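Local coordinates for protein triacylglycerol lipase (Clostridium botulinum, PDB 5AH1) that hydrolyses ester bonds, including those of synthetic polyesters and probably those of triacylglycerols, and carries a zinc ion in an alpha/beta-hydrolase fold, at residues Gly85-Arg91 with Thr119-Val125; Ser126-Ala132 with Met183-Thr187; His150-His156 with Ser299-Ile303; Lys155-Arg161 with Asp268-Trp274. One frame throughout, in Å; residues are numbered along the deposited sequence.

Interactions 1 and 2 are buried around the start of the alpha/beta-hydrolase core, whereas interactions 3 and 4 have their centres about 20-21 Å from the centre of the chain and are only partly buried. Interaction 1 is loop packing bridged by ordered waters; interaction 2 crosses two helices through buried amide, hydroxyl and guanidinium groups. They meet at Arg-131, whose NH1 bonds Gly-85 O and Gly-123 O. Interactions 2, 3 and 4 share the zinc ion: Asp-130 comes from interaction 2, His-150, His-156 and Asp-302 from interaction 3, and interaction 4 packs a loop against His-156. Metal coordination dominates interaction 3, while salt bridges and ring contacts characterise interaction 4.

Interaction 1: residues Gly85-Arg91 with Thr119-Val125; sequences GFMGFGR and TATVGPV
In this alpha/beta-hydrolase the loop after strand 80-83 runs antiparallel to residues 119-125, the end of edge strand 117-120 and its continuation, with CA pairs Met-87/Pro-124 at 4.3 Å and Gly-90/Thr-121 at 5.3 Å. The loop opens with a type II turn from Gly-85 to Gly-88 (Phe-86 -68/132, Met-87 57/35), whose Gly-88 N to Gly-85 O bond is weak at 3.4 Å. Phe-86 N also makes a weak bond to Ser-182 OG, consistent with an oxyanion-hole position as in related lipases. Thr-119 (m) stands 4.0 Å from Arg-91 CD through its CB; water 3 joins its OG1 to Arg-91 NH1, while Asp-105 forms a salt bridge with that arginine and Gln-107 also bonds Thr-119. Ala-120 faces helix 128-140. Thr-121 OG1 lies 3.3 Å from Gly-90 CA and reaches Phe-89 O through water 2 and Arg-91 N through water 4; a CB at Gly-90 would sit only 3.2 Å from Thr-121 CG2, a tight fit. Val-122 O shares water 1 with Gly-88 O. Beyond Gly-123, Pro-124 is the most covered residue: its O accepts from Met-87 N at 2.8 Å and nearly linearly (174°), and its CG lies 3.8 Å from Phe-89 CE1. Val-125 closes the contact, its CG1 3.7 Å from both Phe-86 CE1 and Met-87 SD.

Interaction 2: residues Ser126-Ala132 with Met183-Thr187; sequences SSNWDRA and MGGQT. With ZN (zinc ion), chain B.
This is a buried, largely polar crossing of two helices in the alpha/beta-hydrolase core: the first turn of helix 128-140 meets that of helix 183-197, whose first residues, Gly-184 among them, belong to the presumed nucleophile elbow. The short axes pass 9.4 Å apart at -71°, with Asn-128 and Thr-187 CA atoms 5.0 Å apart. Ser-127 is the N-cap, its OG accepting from Asp-130 N at 3.0 Å and also bonding Asp-302. Asn-128 (m) ties its helix to the other: its OD1 accepts from Thr-187 OG1 at 2.7 Å, and its ND2 donates to Gln-186 OE1 at 3.1 Å. Thr-187 OG1 in turn accepts from Arg-131 NE at 2.9 Å and from Arg-131 NH2 at 3.2 Å; the same guanidinium also holds Gly-123 O and Gly-85 O. On the far side of this helix turn, Asp-130 OD1 binds zinc at 1.9 Å. Met-183, fully extended (t, t, t), lays SD over the guanidinium face, 3.8 Å from Arg-131 CZ, and brings CE to 3.3 Å from Ser-126 O.

Interaction 3: residues His150-His156 with Ser299-Ile303; sequences HAKKFKH and STKDI. With ZN (zinc ion), chain B.
Residues 150-156 carry helix 148-154 into its C-terminal turn: Lys-155 takes positive phi (61/52), and His-156 N to Ala-151 O at 3.0 Å, with a weak 3.4 Å bond from Lys-155 N to Lys-152 O, gives the bonding pattern of a Schellman motif. Opposite runs an irregular segment, 299-303, where Thr-300 OG1 accepts from Asp-302 N at 2.9 Å in an ST turn and Asp-302 (-87/59) centres an inverse gamma turn. Ile-303 is then the N-cap of helix 304-308. The closest CA pair is Phe-154/Asp-302, 6.7 Å. Three side chains converge on one zinc ion, from the helix, from just beyond its end and from the gamma turn: His-150 NE2 (chi1 t) and His-156 NE2 (chi1 p) each bind ZN at 2.1 Å, and Asp-302 OD2 (chi1 t) binds it at 2.0 Å. Asp-130 supplies the fourth ligand, a two-His, two-Asp site as in zinc-binding bacterial lipases of this family. Asp-302 OD1 is hydrogen-bonded to Ser-127 OG. Beside the metal, Phe-154 (m) offers its ring face to Asp-302 CB, a CH-pi contact 3.8 Å from the centroid, while Phe-154 CE1 lies 3.7 Å from Lys-301 CG. Water 5 bridges Phe-154 O and Thr-300 OG1, at 2.7 Å from each.

Interaction 4: residues Lys155-Arg161 with Asp268-Trp274; sequences KHNRYGR and DLKLDQW. With ZN (zinc ion), chain B.
Zinc ligand His-156 sits at the junction between helix 148-154 and strand 159-163, half of a two-stranded antiparallel sheet with 142-145, and here packs on the 268-274 loop. Residues 268-274 begin with an Asx turn, Asp-268 OD1 accepting from Lys-270 N at 2.8 Å, and end in a 3-10 turn, 272-274 (Trp-274 N to Leu-271 O, 3.0 Å). The closest CA pairs are Asn-157/Gln-273, 4.9 Å, and His-156/Trp-274, 5.4 Å. One backbone bond crosses the interface, Asn-157 N to Gln-273 O at 3.0 Å and 175°. Both imidazole nitrogens are engaged: His-156 NE2 binds ZN at 2.1 Å, and its ND1 donates to Asn-157 O at 2.8 Å. The edge of the His-156 ring points at the face of the six-membered ring of Trp-274, centroids 4.8 Å apart and planes at 64°; Gln-273 CG lies over the imidazole face, 3.8 Å from its centroid. Gln-273 NE2 bonds zinc ligand Asp-130, which places Gln-273 in the metal's second shell. Lys-270 NZ donates to Asp-268 O at 3.0 Å and pairs with Glu-93. Arg-161 (p, t, p) forms a salt-bridge network: its NH2 serves Asp-268 OD2 at 2.9 Å and Asp-272 OD1 at 3.0 Å, while NH1 adds a weak bond to Asp-268 OD2 at 3.4 Å. Separately, water 6 joins Arg-161 NE, weakly, to Lys-270 O.

Interaction 1: residues Gly85-Arg91 with Thr119-Val125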
# COMPACT_ATOMS: atom_id res chain seq x y z
N GLY A 85 -1.74 -1.52 2.57
CA GLY A 85 -2.01 -1.92 1.19
C GLY A 85 -3.22 -2.80 0.97
O GLY A 85 -4.25 -2.68 1.64
N PHE A 86 -3.08 -3.65 -0.03
CA PHE A 86 -4.13 -4.59 -0.44
C PHE A 86 -4.33 -5.63 0.65
O PHE A 86 -3.34 -6.17 1.18
CB PHE A 86 -3.66 -5.23 -1.75
CG PHE A 86 -4.61 -6.22 -2.36
CD1 PHE A 86 -5.84 -5.82 -2.86
CD2 PHE A 86 -4.24 -7.52 -2.53
CE1 PHE A 86 -6.68 -6.72 -3.47
CE2 PHE A 86 -5.08 -8.41 -3.14
CZ PHE A 86 -6.29 -8.01 -3.60
N MET A 87 -5.58 -5.86 1.02
CA MET A 87 -5.90 -6.84 2.06
C MET A 87 -5.21 -6.55 3.40
O MET A 87 -4.85 -7.47 4.14
CB MET A 87 -5.68 -8.28 1.56
CG MET A 87 -6.83 -8.74 0.62
SD MET A 87 -8.38 -8.99 1.53
CE MET A 87 -8.01 -10.55 2.28
N GLY A 88 -5.05 -5.26 3.71
CA GLY A 88 -4.69 -4.82 5.05
C GLY A 88 -5.91 -4.37 5.82
O GLY A 88 -6.90 -3.95 5.22
N PHE A 89 -5.85 -4.49 7.15
CA PHE A 89 -6.98 -4.22 8.03
C PHE A 89 -6.61 -3.26 9.15
O PHE A 89 -5.45 -2.87 9.27
CB PHE A 89 -7.54 -5.55 8.54
CG PHE A 89 -8.07 -6.40 7.43
CD1 PHE A 89 -9.34 -6.18 6.92
CD2 PHE A 89 -7.27 -7.36 6.82
CE1 PHE A 89 -9.82 -6.92 5.84
CE2 PHE A 89 -7.75 -8.10 5.75
CZ PHE A 89 -9.03 -7.88 5.26
N GLY A 90 -7.60 -2.88 9.95
CA GLY A 90 -7.44 -1.85 10.96
C GLY A 90 -6.94 -2.36 12.29
O GLY A 90 -6.85 -3.57 12.53
N ARG A 91 -6.62 -1.41 13.15
CA ARG A 91 -6.10 -1.71 14.48
C ARG A 91 -7.07 -2.51 15.34
O ARG A 91 -6.64 -3.21 16.24
CB ARG A 91 -5.73 -0.42 15.21
CG ARG A 91 -4.53 0.28 14.62
CD ARG A 91 -4.16 1.55 15.40
NE ARG A 91 -3.88 1.31 16.81
CZ ARG A 91 -2.70 0.89 17.27
NH1 ARG A 91 -1.70 0.64 16.44
NH2 ARG A 91 -2.53 0.70 18.57
N THR A 119 -2.54 5.80 12.43
CA THR A 119 -2.79 4.75 11.45
C THR A 119 -4.14 4.99 10.81
O THR A 119 -5.14 5.17 11.50
CB THR A 119 -2.79 3.36 12.12
OG1 THR A 119 -1.51 3.13 12.72
CG2 THR A 119 -3.05 2.26 11.12
N ALA A 120 -4.17 5.03 9.48
CA ALA A 120 -5.43 5.13 8.75
C ALA A 120 -5.80 3.79 8.16
O ALA A 120 -4.93 3.02 7.75
CB ALA A 120 -5.33 6.17 7.66
N THR A 121 -7.10 3.53 8.08
CA THR A 121 -7.59 2.26 7.56
C THR A 121 -8.60 2.54 6.45
O THR A 121 -9.52 3.35 6.63
CB THR A 121 -8.15 1.41 8.69
OG1 THR A 121 -7.06 1.14 9.59
CG2 THR A 121 -8.73 0.11 8.17
N VAL A 122 -8.40 1.91 5.30
CA VAL A 122 -9.21 2.11 4.11
C VAL A 122 -9.63 0.75 3.52
O VAL A 122 -9.26 -0.29 4.06
CB VAL A 122 -8.47 2.98 3.08
CG1 VAL A 122 -8.13 4.36 3.68
CG2 VAL A 122 -7.20 2.30 2.57
N GLY A 123 -10.40 0.75 2.44
CA GLY A 123 -10.92 -0.50 1.90
C GLY A 123 -9.78 -1.42 1.47
O GLY A 123 -8.89 -0.99 0.72
N PRO A 124 -9.80 -2.68 1.93
CA PRO A 124 -8.69 -3.58 1.61
C PRO A 124 -8.62 -3.98 0.13
O PRO A 124 -7.54 -4.36 -0.35
CB PRO A 124 -8.95 -4.80 2.50
CG PRO A 124 -10.41 -4.75 2.79
CD PRO A 124 -10.74 -3.30 2.88
N VAL A 125 -9.75 -3.97 -0.59
CA VAL A 125 -9.75 -4.41 -1.98
C VAL A 125 -10.43 -3.42 -2.93
O VAL A 125 -10.73 -3.76 -4.07
CB VAL A 125 -10.42 -5.81 -2.09
CG1 VAL A 125 -9.66 -6.85 -1.27
CG2 VAL A 125 -11.89 -5.78 -1.66
O HOH W 1 -9.09 -2.41 5.83
O HOH W 2 -4.48 -0.13 9.24
O HOH W 3 -1.20 0.57 13.57
O HOH W 4 -7.32 1.30 12.33

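Interaction 2: residues Ser126-Ala132 with Met183-Thr187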
# COMPACT_ATOMS: atom_id res chain seq x y z
N SER A 126 -10.65 -2.21 -2.46
CA SER A 126 -11.25 -1.16 -3.27
C SER A 126 -10.23 -0.45 -4.16
O SER A 126 -9.02 -0.63 -4.01
CB SER A 126 -12.01 -0.18 -2.39
OG SER A 126 -13.07 -0.87 -1.73
N SER A 127 -10.72 0.37 -5.08
CA SER A 127 -9.83 1.11 -5.97
C SER A 127 -9.03 2.16 -5.20
O SER A 127 -9.37 2.55 -4.09
CB SER A 127 -10.64 1.82 -7.04
OG SER A 127 -11.45 2.81 -6.44
N ASN A 128 -7.96 2.64 -5.82
CA ASN A 128 -7.18 3.72 -5.22
C ASN A 128 -7.99 5.01 -5.08
O ASN A 128 -7.83 5.73 -4.10
CB ASN A 128 -5.90 3.95 -6.04
CG ASN A 128 -4.82 2.95 -5.68
OD1 ASN A 128 -4.44 2.86 -4.51
ND2 ASN A 128 -4.30 2.24 -6.67
N TRP A 129 -8.85 5.31 -6.04
CA TRP A 129 -9.74 6.46 -5.89
C TRP A 129 -10.60 6.29 -4.63
O TRP A 129 -10.68 7.19 -3.77
CB TRP A 129 -10.64 6.59 -7.10
CG TRP A 129 -11.68 7.69 -6.98
CD1 TRP A 129 -12.87 7.63 -6.30
CD2 TRP A 129 -11.62 9.01 -7.57
NE1 TRP A 129 -13.54 8.82 -6.43
CE2 TRP A 129 -12.81 9.67 -7.21
CE3 TRP A 129 -10.67 9.69 -8.37
CZ2 TRP A 129 -13.10 10.96 -7.65
CZ3 TRP A 129 -10.96 10.96 -8.79
CH2 TRP A 129 -12.15 11.59 -8.42
N ASP A 130 -11.25 5.14 -4.51
CA ASP A 130 -12.15 4.93 -3.38
C ASP A 130 -11.36 5.00 -2.07
O ASP A 130 -11.79 5.62 -1.10
CB ASP A 130 -12.88 3.59 -3.48
CG ASP A 130 -13.93 3.52 -4.62
OD1 ASP A 130 -14.06 4.47 -5.43
OD2 ASP A 130 -14.64 2.49 -4.67
N ARG A 131 -10.20 4.34 -2.05
CA ARG A 131 -9.34 4.37 -0.87
C ARG A 131 -8.85 5.76 -0.51
O ARG A 131 -8.72 6.08 0.66
CB ARG A 131 -8.18 3.39 -1.08
CG ARG A 131 -8.65 1.91 -1.03
CD ARG A 131 -7.60 0.97 -1.58
NE ARG A 131 -6.25 1.22 -1.09
CZ ARG A 131 -5.56 0.43 -0.27
NH1 ARG A 131 -6.11 -0.62 0.35
NH2 ARG A 131 -4.30 0.75 -0.00
N ALA A 132 -8.56 6.59 -1.51
CA ALA A 132 -8.16 7.96 -1.25
C ALA A 132 -9.29 8.78 -0.61
O ALA A 132 -9.05 9.56 0.31
CB ALA A 132 -7.64 8.62 -2.51
N MET A 183 -0.07 -1.31 -1.98
CA MET A 183 -1.06 -0.43 -2.59
C MET A 183 -1.26 0.89 -1.83
O MET A 183 -1.69 1.89 -2.41
CB MET A 183 -2.39 -1.16 -2.67
CG MET A 183 -3.39 -0.52 -3.60
SD MET A 183 -4.96 -1.40 -3.53
CE MET A 183 -5.81 -0.49 -4.81
N GLY A 184 -0.93 0.91 -0.54
CA GLY A 184 -0.99 2.14 0.24
C GLY A 184 -0.18 3.28 -0.38
O GLY A 184 -0.59 4.42 -0.31
N GLY A 185 0.91 2.94 -1.06
CA GLY A 185 1.71 3.95 -1.74
C GLY A 185 0.99 4.59 -2.93
O GLY A 185 1.09 5.80 -3.14
N GLN A 186 0.26 3.80 -3.71
CA GLN A 186 -0.58 4.36 -4.76
C GLN A 186 -1.68 5.22 -4.16
O GLN A 186 -1.99 6.31 -4.67
CB GLN A 186 -1.23 3.26 -5.59
CG GLN A 186 -0.32 2.47 -6.49
CD GLN A 186 -1.11 1.38 -7.17
OE1 GLN A 186 -1.76 0.56 -6.49
NE2 GLN A 186 -1.12 1.38 -8.51
N THR A 187 -2.29 4.75 -3.08
CA THR A 187 -3.39 5.47 -2.45
C THR A 187 -2.94 6.84 -1.93
O THR A 187 -3.65 7.82 -2.10
CB THR A 187 -3.99 4.65 -1.31
OG1 THR A 187 -4.48 3.40 -1.83
CG2 THR A 187 -5.13 5.40 -0.62
ZN ZN B . -15.32 3.99 -6.82

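Interaction 3: residues His150-His156 with Ser299-Ile303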
# COMPACT_ATOMS: atom_id res chain seq x y z
N HIS A 150 -18.01 10.32 -10.16
CA HIS A 150 -17.38 9.01 -10.06
C HIS A 150 -18.39 7.94 -9.71
O HIS A 150 -18.43 6.88 -10.35
CB HIS A 150 -16.30 9.07 -8.98
CG HIS A 150 -15.68 7.74 -8.68
ND1 HIS A 150 -14.49 7.32 -9.24
CD2 HIS A 150 -16.10 6.73 -7.88
CE1 HIS A 150 -14.20 6.11 -8.78
NE2 HIS A 150 -15.17 5.73 -7.96
N ALA A 151 -19.22 8.21 -8.72
CA ALA A 151 -20.18 7.19 -8.28
C ALA A 151 -21.18 6.87 -9.40
O ALA A 151 -21.60 5.72 -9.57
CB ALA A 151 -20.89 7.66 -7.02
N LYS A 152 -21.56 7.88 -10.16
CA LYS A 152 -22.46 7.66 -11.28
C LYS A 152 -21.77 6.84 -12.37
O LYS A 152 -22.37 5.91 -12.92
CB LYS A 152 -22.97 8.97 -11.86
CG LYS A 152 -23.95 8.77 -13.00
CD LYS A 152 -24.52 10.09 -13.48
CE LYS A 152 -25.47 9.91 -14.66
NZ LYS A 152 -26.07 11.21 -15.08
N LYS A 153 -20.54 7.20 -12.71
CA LYS A 153 -19.81 6.50 -13.74
C LYS A 153 -19.61 5.02 -13.43
O LYS A 153 -19.78 4.17 -14.30
CB LYS A 153 -18.45 7.18 -13.94
CG LYS A 153 -17.56 6.51 -14.98
CD LYS A 153 -16.26 7.27 -15.16
CE LYS A 153 -15.37 6.61 -16.18
NZ LYS A 153 -15.96 6.75 -17.54
N PHE A 154 -19.24 4.73 -12.19
CA PHE A 154 -18.91 3.36 -11.80
C PHE A 154 -20.08 2.61 -11.17
O PHE A 154 -19.96 1.43 -10.84
CB PHE A 154 -17.65 3.37 -10.93
CG PHE A 154 -16.42 3.73 -11.70
CD1 PHE A 154 -15.94 2.92 -12.70
CD2 PHE A 154 -15.74 4.91 -11.44
CE1 PHE A 154 -14.81 3.26 -13.42
CE2 PHE A 154 -14.60 5.25 -12.16
CZ PHE A 154 -14.14 4.43 -13.15
N LYS A 155 -21.23 3.28 -11.05
CA LYS A 155 -22.47 2.67 -10.58
C LYS A 155 -22.35 2.12 -9.17
O LYS A 155 -22.66 0.97 -8.89
CB LYS A 155 -22.92 1.58 -11.55
CG LYS A 155 -23.02 2.06 -12.99
CD LYS A 155 -23.32 0.93 -13.95
CE LYS A 155 -23.37 1.42 -15.40
NZ LYS A 155 -22.09 2.05 -15.85
N HIS A 156 -21.88 2.98 -8.27
CA HIS A 156 -21.87 2.67 -6.84
C HIS A 156 -22.32 3.87 -6.03
O HIS A 156 -22.61 4.93 -6.56
CB HIS A 156 -20.53 2.04 -6.38
CG HIS A 156 -19.33 2.95 -6.27
ND1 HIS A 156 -19.25 4.00 -5.38
CD2 HIS A 156 -18.11 2.87 -6.85
CE1 HIS A 156 -18.04 4.54 -5.45
NE2 HIS A 156 -17.32 3.86 -6.33
N SER A 299 -16.08 -7.03 -13.75
CA SER A 299 -17.12 -6.18 -14.35
C SER A 299 -16.94 -4.69 -14.13
O SER A 299 -17.78 -3.89 -14.53
CB SER A 299 -18.50 -6.58 -13.83
OG SER A 299 -18.79 -7.92 -14.20
N THR A 300 -15.84 -4.31 -13.48
CA THR A 300 -15.51 -2.89 -13.30
C THR A 300 -14.00 -2.68 -13.25
O THR A 300 -13.25 -3.56 -12.82
CB THR A 300 -16.13 -2.32 -12.00
OG1 THR A 300 -15.89 -0.91 -11.93
CG2 THR A 300 -15.56 -2.97 -10.73
N LYS A 301 -13.54 -1.52 -13.70
CA LYS A 301 -12.15 -1.16 -13.44
C LYS A 301 -12.00 -0.43 -12.10
O LYS A 301 -10.87 -0.15 -11.69
CB LYS A 301 -11.56 -0.34 -14.59
CG LYS A 301 -12.13 1.03 -14.78
CD LYS A 301 -11.36 1.73 -15.88
CE LYS A 301 -11.78 3.19 -16.09
NZ LYS A 301 -11.03 3.79 -17.24
N ASP A 302 -13.11 -0.14 -11.42
CA ASP A 302 -13.04 0.56 -10.13
C ASP A 302 -12.86 -0.39 -8.95
O ASP A 302 -13.69 -0.42 -8.03
CB ASP A 302 -14.30 1.41 -9.97
CG ASP A 302 -14.26 2.35 -8.78
OD1 ASP A 302 -13.19 2.95 -8.51
OD2 ASP A 302 -15.32 2.53 -8.15
N ILE A 303 -11.79 -1.17 -8.97
CA ILE A 303 -11.54 -2.20 -7.95
C ILE A 303 -10.02 -2.43 -7.84
O ILE A 303 -9.29 -2.12 -8.77
CB ILE A 303 -12.35 -3.49 -8.32
CG1 ILE A 303 -12.50 -4.42 -7.13
CG2 ILE A 303 -11.76 -4.15 -9.55
CD1 ILE A 303 -13.39 -3.87 -6.02
ZN ZN B . -15.32 3.99 -6.82
O HOH W 5 -18.40 -0.04 -12.45

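Interaction 4: residues Lys155-Arg161 with Asp268-Trp274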
# COMPACT_ATOMS: atom_id res chain seq x y z
N LYS A 155 -21.23 3.28 -11.05
CA LYS A 155 -22.47 2.67 -10.58
C LYS A 155 -22.35 2.12 -9.17
O LYS A 155 -22.66 0.97 -8.89
CB LYS A 155 -22.92 1.58 -11.55
CG LYS A 155 -23.02 2.06 -12.99
CD LYS A 155 -23.32 0.93 -13.95
CE LYS A 155 -23.37 1.42 -15.40
NZ LYS A 155 -22.09 2.05 -15.85
N HIS A 156 -21.88 2.98 -8.27
CA HIS A 156 -21.87 2.67 -6.84
C HIS A 156 -22.32 3.87 -6.03
O HIS A 156 -22.61 4.93 -6.56
CB HIS A 156 -20.53 2.04 -6.38
CG HIS A 156 -19.33 2.95 -6.27
ND1 HIS A 156 -19.25 4.00 -5.38
CD2 HIS A 156 -18.11 2.87 -6.85
CE1 HIS A 156 -18.04 4.54 -5.45
NE2 HIS A 156 -17.32 3.86 -6.33
N ASN A 157 -22.42 3.70 -4.72
CA ASN A 157 -22.95 4.75 -3.87
C ASN A 157 -21.99 5.92 -3.82
O ASN A 157 -20.77 5.73 -3.79
CB ASN A 157 -23.13 4.25 -2.44
CG ASN A 157 -24.27 3.30 -2.28
OD1 ASN A 157 -25.22 3.32 -3.07
ND2 ASN A 157 -24.21 2.47 -1.25
N ARG A 158 -22.53 7.13 -3.76
CA ARG A 158 -21.71 8.32 -3.52
C ARG A 158 -21.16 8.37 -2.10
O ARG A 158 -20.02 8.76 -1.90
CB ARG A 158 -22.48 9.60 -3.80
CG ARG A 158 -21.69 10.86 -3.51
CD ARG A 158 -22.38 12.17 -3.89
NE ARG A 158 -21.61 13.29 -3.37
CZ ARG A 158 -22.03 14.55 -3.36
NH1 ARG A 158 -23.17 14.93 -3.90
NH2 ARG A 158 -21.30 15.46 -2.77
N TYR A 159 -21.98 7.98 -1.12
CA TYR A 159 -21.57 8.07 0.28
C TYR A 159 -21.27 6.71 0.85
O TYR A 159 -21.97 5.74 0.58
CB TYR A 159 -22.64 8.77 1.12
CG TYR A 159 -22.89 10.18 0.66
CD1 TYR A 159 -21.99 11.19 0.96
CD2 TYR A 159 -23.99 10.48 -0.11
CE1 TYR A 159 -22.20 12.48 0.50
CE2 TYR A 159 -24.21 11.76 -0.57
CZ TYR A 159 -23.31 12.76 -0.26
OH TYR A 159 -23.49 14.07 -0.69
N GLY A 160 -20.24 6.67 1.68
CA GLY A 160 -19.79 5.45 2.30
C GLY A 160 -19.95 5.50 3.80
O GLY A 160 -20.93 6.04 4.32
N ARG A 161 -18.98 4.94 4.52
CA ARG A 161 -19.09 4.88 5.96
C ARG A 161 -18.61 6.18 6.59
O ARG A 161 -18.17 7.11 5.90
CB ARG A 161 -18.39 3.63 6.50
CG ARG A 161 -16.92 3.57 6.32
CD ARG A 161 -16.35 2.32 7.01
NE ARG A 161 -16.87 1.07 6.45
CZ ARG A 161 -16.78 -0.12 7.05
NH1 ARG A 161 -16.20 -0.25 8.24
NH2 ARG A 161 -17.28 -1.19 6.47
N ASP A 268 -13.41 -6.97 8.05
CA ASP A 268 -14.50 -6.40 7.27
C ASP A 268 -13.87 -5.96 5.95
O ASP A 268 -12.85 -5.29 5.95
CB ASP A 268 -15.07 -5.22 8.07
CG ASP A 268 -16.19 -4.45 7.37
OD1 ASP A 268 -16.52 -4.69 6.18
OD2 ASP A 268 -16.76 -3.55 8.05
N LEU A 269 -14.45 -6.39 4.83
CA LEU A 269 -13.91 -6.03 3.51
C LEU A 269 -14.34 -4.64 3.05
O LEU A 269 -13.81 -4.13 2.06
CB LEU A 269 -14.30 -7.06 2.45
CG LEU A 269 -13.81 -8.48 2.75
CD1 LEU A 269 -14.40 -9.46 1.76
CD2 LEU A 269 -12.29 -8.55 2.75
N LYS A 270 -15.27 -4.02 3.77
CA LYS A 270 -15.58 -2.60 3.60
C LYS A 270 -16.05 -2.24 2.18
O LYS A 270 -15.77 -1.16 1.68
CB LYS A 270 -14.39 -1.73 4.02
CG LYS A 270 -13.80 -2.16 5.36
CD LYS A 270 -12.74 -1.21 5.93
CE LYS A 270 -12.22 -1.72 7.27
NZ LYS A 270 -11.47 -2.98 7.16
N LEU A 271 -16.84 -3.13 1.58
CA LEU A 271 -17.39 -2.92 0.24
C LEU A 271 -18.81 -2.36 0.30
O LEU A 271 -19.63 -2.64 -0.57
CB LEU A 271 -17.31 -4.23 -0.56
CG LEU A 271 -15.87 -4.62 -0.91
CD1 LEU A 271 -15.80 -6.07 -1.35
CD2 LEU A 271 -15.26 -3.71 -1.97
N ASP A 272 -19.07 -1.54 1.31
CA ASP A 272 -20.37 -0.89 1.52
C ASP A 272 -20.88 -0.20 0.26
O ASP A 272 -22.07 -0.25 -0.04
CB ASP A 272 -20.27 0.17 2.62
CG ASP A 272 -19.76 -0.36 3.95
OD1 ASP A 272 -18.85 -1.21 3.97
OD2 ASP A 272 -20.27 0.12 4.98
N GLN A 273 -19.98 0.45 -0.47
CA GLN A 273 -20.39 1.30 -1.58
C GLN A 273 -20.96 0.49 -2.74
O GLN A 273 -21.71 1.02 -3.53
CB GLN A 273 -19.25 2.23 -2.05
CG GLN A 273 -18.14 1.58 -2.89
CD GLN A 273 -17.10 0.87 -2.06
OE1 GLN A 273 -17.40 0.21 -1.07
NE2 GLN A 273 -15.85 1.01 -2.48
N TRP A 274 -20.56 -0.78 -2.79
CA TRP A 274 -21.01 -1.72 -3.81
C TRP A 274 -22.22 -2.54 -3.38
O TRP A 274 -22.62 -3.44 -4.09
CB TRP A 274 -19.87 -2.67 -4.17
CG TRP A 274 -18.71 -2.01 -4.86
CD1 TRP A 274 -17.47 -1.74 -4.33
CD2 TRP A 274 -18.67 -1.51 -6.20
NE1 TRP A 274 -16.67 -1.12 -5.25
CE2 TRP A 274 -17.38 -0.99 -6.42
CE3 TRP A 274 -19.60 -1.49 -7.24
CZ2 TRP A 274 -17.01 -0.42 -7.63
CZ3 TRP A 274 -19.23 -0.94 -8.44
CH2 TRP A 274 -17.93 -0.42 -8.63
ZN ZN B . -15.32 3.99 -6.82
O HOH W 6 -16.10 1.38 3.58